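Local coordinates for protein TetR-family transcriptional regulator (Streptomyces coelicolor, PDB 2G7L) that probably binds operator DNA as a dimer through a helix-turn-helix and regulates transcription, as in other TetR-family proteins, at residues Val40-Leu45 with Ser55-Val60; Arg21-Asp26 with Gln47-Gly52; Ser113-Arg118 with Asp155-Ala160. All blocks are in the same frame, centred on the assembly; numbering follows the deposited sequence.

Contact 1 of 3, residues Val40-Leu45 with Ser55-Val60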
# COMPACT_ATOMS: atom_id res chain seq x y z
N VAL A 40 -5.29 -11.76 -18.30
CA VAL A 40 -6.39 -12.25 -17.49
C VAL A 40 -7.45 -11.15 -17.29
O VAL A 40 -7.46 -10.40 -16.27
CB VAL A 40 -5.88 -12.83 -16.14
CG1 VAL A 40 -7.04 -13.44 -15.33
CG2 VAL A 40 -4.73 -13.85 -16.38
N THR A 41 -8.36 -11.04 -18.25
CA THR A 41 -9.45 -10.09 -18.14
C THR A 41 -10.72 -10.91 -18.08
O THR A 41 -10.68 -12.10 -18.37
CB THR A 41 -9.49 -9.17 -19.38
OG1 THR A 41 -9.81 -9.95 -20.53
CG2 THR A 41 -8.13 -8.51 -19.63
N MSE A 42 -11.84 -10.28 -17.73
CA MSE A 42 -13.11 -10.98 -17.66
C MSE A 42 -13.55 -11.44 -19.06
O MSE A 42 -14.10 -12.54 -19.22
CB MSE A 42 -14.20 -10.12 -16.98
CG MSE A 42 -14.00 -9.96 -15.44
SE MSE A 42 -14.24 -11.68 -14.48
CE MSE A 42 -16.07 -11.64 -14.29
N ARG A 43 -13.31 -10.59 -20.06
CA ARG A 43 -13.62 -10.88 -21.47
C ARG A 43 -12.72 -12.02 -22.03
O ARG A 43 -13.24 -12.94 -22.58
CB ARG A 43 -13.53 -9.59 -22.31
CG ARG A 43 -13.69 -9.77 -23.84
CD ARG A 43 -12.55 -9.03 -24.64
NE ARG A 43 -11.31 -8.89 -23.85
CZ ARG A 43 -10.07 -8.95 -24.33
NH1 ARG A 43 -9.86 -9.17 -25.64
NH2 ARG A 43 -9.03 -8.82 -23.50
N ARG A 44 -11.40 -11.97 -21.84
CA ARG A 44 -10.55 -13.11 -22.20
C ARG A 44 -10.91 -14.41 -21.46
O ARG A 44 -10.65 -15.50 -21.93
CB ARG A 44 -9.08 -12.80 -22.02
CG ARG A 44 -8.15 -13.94 -22.35
CD ARG A 44 -8.33 -14.40 -23.83
NE ARG A 44 -7.79 -15.73 -23.96
CZ ARG A 44 -6.50 -16.01 -24.14
NH1 ARG A 44 -5.59 -15.02 -24.26
NH2 ARG A 44 -6.12 -17.28 -24.21
N LEU A 45 -11.51 -14.28 -20.29
CA LEU A 45 -11.85 -15.47 -19.49
C LEU A 45 -13.17 -16.06 -19.95
O LEU A 45 -13.29 -17.26 -20.04
CB LEU A 45 -11.91 -15.10 -18.00
CG LEU A 45 -11.49 -16.08 -16.92
CD1 LEU A 45 -10.08 -16.59 -17.15
CD2 LEU A 45 -11.60 -15.29 -15.62
N SER A 55 -22.05 -13.98 -17.06
CA SER A 55 -22.02 -15.25 -16.36
C SER A 55 -20.94 -15.32 -15.30
O SER A 55 -21.15 -15.85 -14.23
CB SER A 55 -21.80 -16.38 -17.35
OG SER A 55 -22.69 -16.24 -18.41
N LEU A 56 -19.77 -14.77 -15.61
CA LEU A 56 -18.63 -14.81 -14.72
C LEU A 56 -18.81 -13.87 -13.55
O LEU A 56 -18.24 -14.11 -12.50
CB LEU A 56 -17.36 -14.43 -15.46
CG LEU A 56 -16.97 -15.16 -16.72
CD1 LEU A 56 -15.61 -14.67 -17.14
CD2 LEU A 56 -16.97 -16.64 -16.51
N TYR A 57 -19.60 -12.82 -13.73
CA TYR A 57 -19.72 -11.73 -12.75
C TYR A 57 -20.49 -12.12 -11.52
O TYR A 57 -20.41 -11.45 -10.50
CB TYR A 57 -20.36 -10.45 -13.35
CG TYR A 57 -19.42 -9.62 -14.21
CD1 TYR A 57 -19.82 -9.15 -15.46
CD2 TYR A 57 -18.14 -9.33 -13.78
CE1 TYR A 57 -18.95 -8.40 -16.27
CE2 TYR A 57 -17.27 -8.59 -14.55
CZ TYR A 57 -17.67 -8.11 -15.80
OH TYR A 57 -16.78 -7.36 -16.54
N VAL A 58 -21.25 -13.20 -11.61
CA VAL A 58 -21.93 -13.71 -10.44
C VAL A 58 -20.94 -14.38 -9.47
O VAL A 58 -21.17 -14.40 -8.26
CB VAL A 58 -23.13 -14.64 -10.84
CG1 VAL A 58 -23.13 -14.92 -12.31
CG2 VAL A 58 -23.16 -15.94 -10.03
N TYR A 59 -19.85 -14.91 -10.01
CA TYR A 59 -18.77 -15.57 -9.23
C TYR A 59 -17.69 -14.58 -8.82
O TYR A 59 -17.37 -14.47 -7.64
CB TYR A 59 -18.19 -16.76 -10.01
CG TYR A 59 -19.27 -17.75 -10.35
CD1 TYR A 59 -19.76 -17.85 -11.65
CD2 TYR A 59 -19.84 -18.57 -9.37
CE1 TYR A 59 -20.76 -18.74 -11.97
CE2 TYR A 59 -20.85 -19.48 -9.68
CZ TYR A 59 -21.31 -19.56 -10.99
OH TYR A 59 -22.33 -20.44 -11.34
N VAL A 60 -17.16 -13.83 -9.78
CA VAL A 60 -16.16 -12.81 -9.51
C VAL A 60 -16.65 -11.45 -10.03
O VAL A 60 -16.89 -11.28 -11.23
CB VAL A 60 -14.69 -13.23 -10.02
CG1 VAL A 60 -14.75 -14.19 -11.17
CG2 VAL A 60 -13.88 -12.07 -10.40

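Contact 2 of 3, residues Arg21-Asp26 with Gln47-Gly52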
# COMPACT_ATOMS: atom_id res chain seq x y z
N ARG A 21 -17.18 -21.17 -9.54
CA ARG A 21 -16.11 -20.30 -9.10
C ARG A 21 -14.77 -21.03 -9.24
O ARG A 21 -13.81 -20.46 -9.78
CB ARG A 21 -16.35 -19.83 -7.67
CG ARG A 21 -15.30 -18.77 -7.25
CD ARG A 21 -15.59 -18.02 -5.98
NE ARG A 21 -14.36 -17.38 -5.50
CZ ARG A 21 -14.08 -16.08 -5.62
NH1 ARG A 21 -12.93 -15.58 -5.16
NH2 ARG A 21 -14.94 -15.27 -6.18
N ARG A 22 -14.68 -22.28 -8.76
CA ARG A 22 -13.42 -23.00 -8.81
C ARG A 22 -12.88 -23.07 -10.25
O ARG A 22 -11.70 -22.88 -10.48
CB ARG A 22 -13.58 -24.42 -8.25
CG ARG A 22 -12.26 -25.25 -8.40
CD ARG A 22 -12.46 -26.78 -8.44
NE ARG A 22 -13.35 -27.17 -9.52
CZ ARG A 22 -12.98 -27.30 -10.79
NH1 ARG A 22 -11.72 -27.07 -11.18
NH2 ARG A 22 -13.90 -27.65 -11.67
N TRP A 23 -13.75 -23.41 -11.20
CA TRP A 23 -13.31 -23.60 -12.59
C TRP A 23 -12.80 -22.30 -13.20
O TRP A 23 -11.76 -22.26 -13.86
CB TRP A 23 -14.45 -24.20 -13.43
CG TRP A 23 -14.12 -24.48 -14.92
CD1 TRP A 23 -12.88 -24.69 -15.51
CD2 TRP A 23 -15.08 -24.60 -15.96
NE1 TRP A 23 -13.03 -24.91 -16.86
CE2 TRP A 23 -14.38 -24.85 -17.16
CE3 TRP A 23 -16.49 -24.51 -16.00
CZ2 TRP A 23 -15.04 -25.05 -18.39
CZ3 TRP A 23 -17.15 -24.72 -17.23
CH2 TRP A 23 -16.41 -24.97 -18.40
N ILE A 24 -13.56 -21.24 -12.97
CA ILE A 24 -13.20 -19.87 -13.43
C ILE A 24 -11.84 -19.46 -12.94
O ILE A 24 -10.99 -18.94 -13.72
CB ILE A 24 -14.27 -18.88 -12.95
CG1 ILE A 24 -15.58 -19.17 -13.68
CG2 ILE A 24 -13.79 -17.38 -13.11
CD1 ILE A 24 -16.83 -18.59 -13.00
N VAL A 25 -11.58 -19.71 -11.65
CA VAL A 25 -10.28 -19.26 -11.10
C VAL A 25 -9.14 -20.14 -11.52
O VAL A 25 -8.04 -19.65 -11.79
CB VAL A 25 -10.30 -18.68 -9.56
CG1 VAL A 25 -11.65 -18.74 -8.87
CG2 VAL A 25 -9.14 -19.13 -8.68
N ASP A 26 -9.42 -21.45 -11.66
CA ASP A 26 -8.36 -22.40 -12.11
C ASP A 26 -7.93 -22.00 -13.51
O ASP A 26 -6.76 -22.11 -13.85
CB ASP A 26 -8.81 -23.91 -12.05
CG ASP A 26 -8.98 -24.47 -10.58
OD1 ASP A 26 -8.61 -23.74 -9.59
OD2 ASP A 26 -9.44 -25.66 -10.42
N GLN A 47 -14.33 -15.77 -22.95
CA GLN A 47 -13.96 -16.39 -24.21
C GLN A 47 -13.36 -17.74 -23.93
O GLN A 47 -13.68 -18.71 -24.57
CB GLN A 47 -12.96 -15.51 -24.95
CG GLN A 47 -12.57 -16.00 -26.36
CD GLN A 47 -11.06 -15.91 -26.61
OE1 GLN A 47 -10.37 -16.95 -26.66
NE2 GLN A 47 -10.53 -14.67 -26.74
N GLU A 48 -12.46 -17.81 -22.95
CA GLU A 48 -11.79 -19.07 -22.66
C GLU A 48 -12.77 -20.14 -22.15
O GLU A 48 -12.56 -21.34 -22.33
CB GLU A 48 -10.66 -18.83 -21.67
CG GLU A 48 -9.69 -19.98 -21.56
CD GLU A 48 -8.80 -20.15 -22.80
OE1 GLU A 48 -8.85 -19.32 -23.74
OE2 GLU A 48 -8.03 -21.13 -22.81
N LEU A 49 -13.87 -19.72 -21.54
CA LEU A 49 -14.84 -20.67 -21.02
C LEU A 49 -16.07 -20.87 -21.93
O LEU A 49 -17.06 -21.49 -21.51
CB LEU A 49 -15.26 -20.25 -19.61
CG LEU A 49 -14.10 -20.23 -18.61
CD1 LEU A 49 -14.45 -19.47 -17.33
CD2 LEU A 49 -13.69 -21.63 -18.29
N ASP A 50 -16.00 -20.34 -23.16
CA ASP A 50 -17.12 -20.40 -24.13
C ASP A 50 -18.44 -19.89 -23.51
O ASP A 50 -19.47 -20.53 -23.64
CB ASP A 50 -17.31 -21.81 -24.71
CG ASP A 50 -15.98 -22.43 -25.27
OD1 ASP A 50 -15.81 -23.68 -25.15
OD2 ASP A 50 -15.12 -21.69 -25.84
N THR A 51 -18.39 -18.74 -22.84
CA THR A 51 -19.55 -18.09 -22.22
C THR A 51 -19.36 -16.54 -22.27
O THR A 51 -18.36 -16.04 -22.83
CB THR A 51 -19.75 -18.61 -20.77
OG1 THR A 51 -20.96 -18.07 -20.22
CG2 THR A 51 -18.59 -18.23 -19.89
N GLY A 52 -20.31 -15.77 -21.73
CA GLY A 52 -20.20 -14.31 -21.70
C GLY A 52 -19.78 -13.76 -20.34
O GLY A 52 -19.99 -14.42 -19.30

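Contact 3 of 3, residues Ser113-Arg118 with Asp155-Ala160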
# COMPACT_ATOMS: atom_id res chain seq x y z
N SER A 113 -3.39 -5.02 -6.58
CA SER A 113 -4.83 -5.26 -6.56
C SER A 113 -5.32 -5.67 -5.20
O SER A 113 -6.46 -5.36 -4.82
CB SER A 113 -5.19 -6.34 -7.59
OG SER A 113 -4.87 -5.88 -8.89
N ALA A 114 -4.48 -6.37 -4.45
CA ALA A 114 -4.84 -6.78 -3.04
C ALA A 114 -5.14 -5.55 -2.11
O ALA A 114 -6.01 -5.60 -1.21
CB ALA A 114 -3.74 -7.70 -2.44
N LEU A 115 -4.55 -4.41 -2.42
CA LEU A 115 -4.97 -3.18 -1.71
C LEU A 115 -6.34 -2.71 -2.10
O LEU A 115 -7.04 -2.13 -1.30
CB LEU A 115 -3.94 -2.04 -1.82
CG LEU A 115 -2.55 -2.41 -1.31
CD1 LEU A 115 -1.45 -1.62 -1.99
CD2 LEU A 115 -2.39 -2.40 0.21
N VAL A 116 -6.76 -2.95 -3.34
CA VAL A 116 -8.12 -2.63 -3.75
C VAL A 116 -9.13 -3.65 -3.21
O VAL A 116 -10.17 -3.29 -2.63
CB VAL A 116 -8.21 -2.55 -5.28
CG1 VAL A 116 -9.59 -2.06 -5.71
CG2 VAL A 116 -7.14 -1.65 -5.81
N ALA A 117 -8.84 -4.95 -3.40
CA ALA A 117 -9.71 -6.00 -2.80
C ALA A 117 -8.83 -7.13 -2.30
O ALA A 117 -8.05 -7.67 -3.05
CB ALA A 117 -10.78 -6.50 -3.78
N ARG A 118 -8.91 -7.40 -0.99
CA ARG A 118 -8.12 -8.45 -0.40
C ARG A 118 -8.71 -9.80 -0.81
O ARG A 118 -9.93 -9.91 -0.92
CB ARG A 118 -8.16 -8.37 1.14
CG ARG A 118 -7.22 -7.32 1.73
CD ARG A 118 -7.26 -7.38 3.21
NE ARG A 118 -8.51 -6.90 3.71
CZ ARG A 118 -8.89 -6.97 4.98
NH1 ARG A 118 -8.09 -7.53 5.89
NH2 ARG A 118 -10.09 -6.50 5.34
N ASP A 155 1.16 -3.91 5.26
CA ASP A 155 2.53 -3.41 5.16
C ASP A 155 3.34 -4.23 4.15
O ASP A 155 4.06 -3.65 3.32
CB ASP A 155 3.16 -3.46 6.56
CG ASP A 155 4.68 -3.16 6.55
OD1 ASP A 155 5.07 -2.02 6.12
OD2 ASP A 155 5.46 -4.06 6.98
N ALA A 156 3.24 -5.56 4.20
CA ALA A 156 3.97 -6.38 3.23
C ALA A 156 3.42 -6.14 1.83
O ALA A 156 4.17 -5.98 0.86
CB ALA A 156 3.88 -7.91 3.60
N THR A 157 2.10 -6.06 1.75
CA THR A 157 1.41 -5.83 0.49
C THR A 157 1.78 -4.50 -0.10
O THR A 157 2.01 -4.42 -1.29
CB THR A 157 -0.12 -5.83 0.69
OG1 THR A 157 -0.51 -7.00 1.43
CG2 THR A 157 -0.85 -5.80 -0.63
N ALA A 158 1.77 -3.42 0.72
CA ALA A 158 2.18 -2.08 0.21
C ALA A 158 3.61 -2.11 -0.28
O ALA A 158 3.90 -1.56 -1.33
CB ALA A 158 1.97 -0.98 1.26
N THR A 159 4.49 -2.79 0.41
CA THR A 159 5.91 -2.85 -0.01
C THR A 159 6.14 -3.66 -1.29
O THR A 159 7.03 -3.34 -2.11
CB THR A 159 6.86 -3.38 1.12
OG1 THR A 159 6.78 -2.53 2.28
CG2 THR A 159 8.34 -3.39 0.66
N ALA A 160 5.41 -4.76 -1.43
CA ALA A 160 5.45 -5.55 -2.69
C ALA A 160 4.83 -4.78 -3.87
O ALA A 160 5.30 -4.89 -5.01
CB ALA A 160 4.77 -6.92 -2.48

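Contact 1 of 3, residues Val40-Leu45 with Ser55-Val60
The curled side chain of M42, present as selenomethionine in place of methionine, is the bump of this contact, and L56, Y57 and V60 frame the hollow that takes it. M42 stands in the first turn of helix 42-48. Its CG lies beside the backbone N (chi1 -73°), and further bends at chi2 and chi3 fold the chain in among the three neighbours. Y57 makes one wall: its CE2 is 3.7 Å from M42 CG, and its OH is 3.8 Å from M42 CB. The selenium of M42 lies 5.2 Å from the centroid of the Y57 ring and 46° off the ring normal, an oblique Met-aromatic contact. V60 closes the hollow by meeting M42 tip to tip, with its CG2 4.1 Å from M42 SE. The methyl CE points in between L56 CB and the V60 carbonyl, but its modelled place is doubtful because it crowds the Y57 ring.

A second, smaller fit runs the other way. L56 CD1 is the knob here, lying 3.8 Å from L45 CB and 3.3 Å from M42 O, against the inner side of the helix. Methionine, long and flexible, suits the uneven hollow, branched L56 and V60 suit its buried walls, and tyrosine suits the solvent-facing side, where it offers a ring while carrying a polar end. T41 caps the helix start, its OG1 accepting from R44 N at 2.9 Å. Behind the contact, L66 of helix 63-74 packs on both L45 and V60. Two short helices joined by a turn, 42-48 and 53-56, and locked by apolar side chains are the mark of the helix-turn-helix of TetR-family DNA-binding domains, in which the second is probably the recognition helix.

Contact 2 of 3, residues Arg21-Asp26 with Gln47-Gly52
W23 and I24, on the first helix of the TetR-type DNA-binding domain, receive L49 from the turn of the helix-turn-helix. The two methyls of L49 divide the work. L49 CD2 lies over one face of the indole, displaced from the ring's middle, 3.8 Å from the centroid of the W23 five-membered ring and 26° off the normal, a CH-pi contact. L49 CD1 goes to I24, whose CG1 is 3.8 Å away, the two side chains crossing at about a right angle. W23 extends away from its backbone N (CG trans to it, chi1 -179°), and this lays the indole alongside L49 with a face toward CD2. A wide aromatic suits this partly exposed edge, and aliphatic L49 and I24 suit the buried side, where both also touch L56. Were W23 replaced by an alanine, L49 CD2 would probably lose the aromatic face it rests on, and a gap would open at this edge of the domain. L49 is the first residue beyond the end of helix 42-48; D50, with positive phi, is the C-prime residue of a Schellman motif, its N bonded to Q47 O at 3.2 Å. A leucine turned inward just where the chain leaves the helix, against the preceding helix, fits the three-helix DNA-binding domain of this family.

Contact 3 of 3, residues Ser113-Arg118 with Asp155-Ala160
Two first torsions bring L115 and T157 together: L115 has CG beside its backbone N (chi1 -57°), while T157 has OG1 in that position (chi1 -50°), which leaves its methyl CG2 anti to the N and directed at helix 108-116. That methyl is the hub of the contact. T157 CG2 lies 3.8 Å from L115 CD2 and 3.9 Å from A114 CB. The two side chains of L115 and T157 lie alongside each other, pointing opposite ways, and the leucine's other methyl, L115 CD1, reaches the backbone of helix 142-161 at A158 CA, 4.3 Å off. Small residues suit this place: with A114 and A158, the backbones come close, the CA atoms of A114 and T157 being 7.2 Å apart. Threonine suits it because it is two-faced. Its methyl meets the apolar neighbours, while OG1 is hydrogen-bonded to L153 O in its own helix and to Y100 OH of helix 89-106. L115 also packs on L115 of the second subunit, and A158 on Q154 of that subunit, so this core seam borders the dimer interface. Between these two segments the attraction is thus van der Waals packing alone, with the threonine's buried hydroxyl satisfied by its own helix and by Y100 of helix 89-106, and its methyl left to serve as a hydrocarbon surface.

Overall arrangement
Contacts 1 and 2 share helix 42-48 and touch one another, their centres about 7 Å apart, with L56 packing on L49 and I24 lying against Y59 and V60; together they knit the small DNA-binding domain. Contact 3 belongs to the C-terminal domain, close to the centre of the folded chain, its centre about 22 Å from that of contact 1. All three are buried, yet the first two each include an aromatic at a more open edge, whereas the touching residues of contact 3 are all buried and meet through aliphatic carbons, beside the second subunit. Helix 63-74 touches both contact 1 and contact 3.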